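Local structure of phenol hydroxylase component phN (Pseudomonas stutzeri, 3U52) at residues 52-57 with 131-136. The protein is the large, diiron-bearing subunit of the hydroxylase of a bacterial multicomponent monooxygenase that probably hydroxylates phenol and related aromatic compounds. Sequence-based numbering, arbitrary orientation.
Sequences DPFRLT and CQMQAI
The Phe54 ring and the thioether of Met133 meet obliquely: the sulfur lies 59° off the ring normal, with SD of Met133 4.7 Å from the centroid of the Phe54 ring. This is a Met-aromatic contact, and it illustrates how a flexible thioether can tie an irregular loop to a helix. The helix, 125-155, belongs to the helical fold of the diiron bacterial multicomponent monooxygenases and carries two iron ligands, Glu138 and His141; the loop leads into helix 58-81. Ring atom CE1 of Phe54 approaches SD of Met133 most closely, at 3.7 Å, as the two chains run alongside each other, pointing opposite ways. A chi1 of 38° places CG of Phe54 on the side flanked by both N and C, and from there the ring meets Met133 through CE1. The Phe54 side chain lies about 10 Å from a bound iron and also touches Arg235 on helix 220-250. Leu56 lies roughly perpendicular to Met133 and brings CD1 to 3.9 Å from SD of Met133, which is thus shared by an aromatic and an aliphatic neighbour. Tyr61 of helix 58-81 touches both Leu56 and Met133. An alanine in place of Met133 lacks the thioether, and would probably leave Phe54 and Leu56 without their shared sulfur contact and open a gap between loop and helix. Anti at chi2, the Met133 chain turns at chi3 (-85°), carrying its terminal CE to 3.4 Å from the backbone O of Leu56.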
loop_
_atom_site.group_PDB
_atom_site.type_symbol
_atom_site.label_atom_id
_atom_site.label_comp_id
_atom_site.label_asym_id
_atom_site.label_seq_id
_atom_site.Cartn_x
_atom_site.Cartn_y
_atom_site.Cartn_z
ATOM N N ASP A 52 23.343 -0.908 24.245
ATOM C CA ASP A 52 22.070 -1.166 23.531
ATOM C C ASP A 52 22.344 -1.211 22.038
ATOM O O ASP A 52 22.991 -0.327 21.513
ATOM C CB ASP A 52 21.003 -0.118 23.882
ATOM C CG ASP A 52 20.830 0.065 25.415
ATOM O OD1 ASP A 52 21.078 1.180 25.912
ATOM O OD2 ASP A 52 20.468 -0.879 26.134
ATOM N N PRO A 53 21.941 -2.299 21.368
ATOM C CA PRO A 53 22.203 -2.414 19.923
ATOM C C PRO A 53 21.336 -1.500 19.067
ATOM O O PRO A 53 21.663 -1.263 17.878
ATOM C CB PRO A 53 21.944 -3.883 19.619
ATOM C CG PRO A 53 21.000 -4.356 20.718
ATOM C CD PRO A 53 21.319 -3.506 21.938
ATOM N N PHE A 54 20.243 -1.009 19.650
ATOM C CA PHE A 54 19.352 -0.023 19.021
ATOM C C PHE A 54 18.622 0.624 20.182
ATOM O O PHE A 54 18.494 0.007 21.250
ATOM C CB PHE A 54 18.325 -0.670 18.065
ATOM C CG PHE A 54 17.772 -1.991 18.553
ATOM C CD1 PHE A 54 16.680 -2.041 19.410
ATOM C CD2 PHE A 54 18.376 -3.194 18.173
ATOM C CE1 PHE A 54 16.197 -3.319 19.880
ATOM C CE2 PHE A 54 17.920 -4.426 18.639
ATOM C CZ PHE A 54 16.806 -4.476 19.491
ATOM N N ARG A 55 18.142 1.854 19.971
ATOM C CA ARG A 55 17.480 2.632 21.022
ATOM C C ARG A 55 16.102 3.102 20.581
ATOM O O ARG A 55 15.912 4.281 20.296
ATOM C CB ARG A 55 18.318 3.845 21.434
ATOM C CG ARG A 55 19.673 3.510 22.014
ATOM C CD ARG A 55 20.508 4.733 22.344
ATOM N NE ARG A 55 21.714 4.305 23.076
ATOM C CZ ARG A 55 22.864 3.910 22.523
ATOM N NH1 ARG A 55 23.872 3.525 23.295
ATOM N NH2 ARG A 55 23.024 3.892 21.205
ATOM N N LEU A 56 15.137 2.194 20.592
ATOM C CA LEU A 56 13.793 2.458 20.136
ATOM C C LEU A 56 12.787 2.344 21.267
ATOM O O LEU A 56 12.512 1.240 21.763
ATOM C CB LEU A 56 13.411 1.401 19.110
ATOM C CG LEU A 56 13.448 1.623 17.611
ATOM C CD1 LEU A 56 12.904 0.316 17.021
ATOM C CD2 LEU A 56 12.574 2.793 17.199
ATOM N N THR A 57 12.210 3.447 21.681
ATOM C CA THR A 57 11.186 3.329 22.709
ATOM C C THR A 57 9.909 2.754 22.071
ATOM O O THR A 57 9.837 2.650 20.833
ATOM C CB THR A 57 10.942 4.652 23.417
ATOM O OG1 THR A 57 10.666 5.645 22.429
ATOM C CG2 THR A 57 12.155 5.049 24.243
ATOM N N CYS A 131 16.022 -8.559 23.348
ATOM C CA CYS A 131 15.486 -9.899 23.019
ATOM C C CYS A 131 13.997 -9.889 22.801
ATOM O O CYS A 131 13.496 -10.589 21.928
ATOM C CB CYS A 131 15.827 -10.952 24.083
ATOM S SG CYS A 131 17.566 -11.342 24.058
ATOM N N GLN A 132 13.282 -9.109 23.607
ATOM C CA GLN A 132 11.831 -9.038 23.465
ATOM C C GLN A 132 11.436 -8.324 22.170
ATOM O O GLN A 132 10.427 -8.649 21.572
ATOM C CB GLN A 132 11.222 -8.288 24.619
ATOM C CG GLN A 132 11.248 -9.060 25.956
ATOM C CD GLN A 132 10.686 -8.198 27.086
ATOM O OE1 GLN A 132 10.080 -7.139 26.844
ATOM N NE2 GLN A 132 10.942 -8.608 28.314
ATOM N N MET A 133 12.157 -7.287 21.791
ATOM C CA MET A 133 11.832 -6.599 20.531
ATOM C C MET A 133 12.118 -7.529 19.352
ATOM O O MET A 133 11.326 -7.574 18.409
ATOM C CB MET A 133 12.596 -5.328 20.396
ATOM C CG MET A 133 11.762 -4.306 19.623
ATOM S SD MET A 133 12.610 -2.674 19.529
ATOM C CE MET A 133 12.049 -2.017 21.126
ATOM N N GLN A 134 13.194 -8.335 19.453
ATOM C CA GLN A 134 13.449 -9.363 18.456
ATOM C C GLN A 134 12.308 -10.413 18.415
ATOM O O GLN A 134 11.787 -10.740 17.351
ATOM C CB GLN A 134 14.828 -10.020 18.656
ATOM C CG GLN A 134 15.010 -11.178 17.738
ATOM C CD GLN A 134 16.267 -11.125 16.937
ATOM O OE1 GLN A 134 17.194 -10.367 17.239
ATOM N NE2 GLN A 134 16.309 -11.939 15.874
ATOM N N ALA A 135 11.857 -10.868 19.579
ATOM C CA ALA A 135 10.731 -11.806 19.619
ATOM C C ALA A 135 9.492 -11.307 18.860
ATOM O O ALA A 135 8.887 -12.050 18.055
ATOM C CB ALA A 135 10.356 -12.114 21.087
ATOM N N ILE A 136 9.082 -10.072 19.111
ATOM C CA ILE A 136 7.849 -9.612 18.452
ATOM C C ILE A 136 8.114 -9.345 16.932
ATOM O O ILE A 136 7.215 -9.502 16.114
ATOM C CB ILE A 136 7.193 -8.435 19.208
ATOM C CG1 ILE A 136 5.761 -8.208 18.715
ATOM C CG2 ILE A 136 8.056 -7.210 19.014
ATOM C CD1 ILE A 136 4.978 -7.110 19.510
#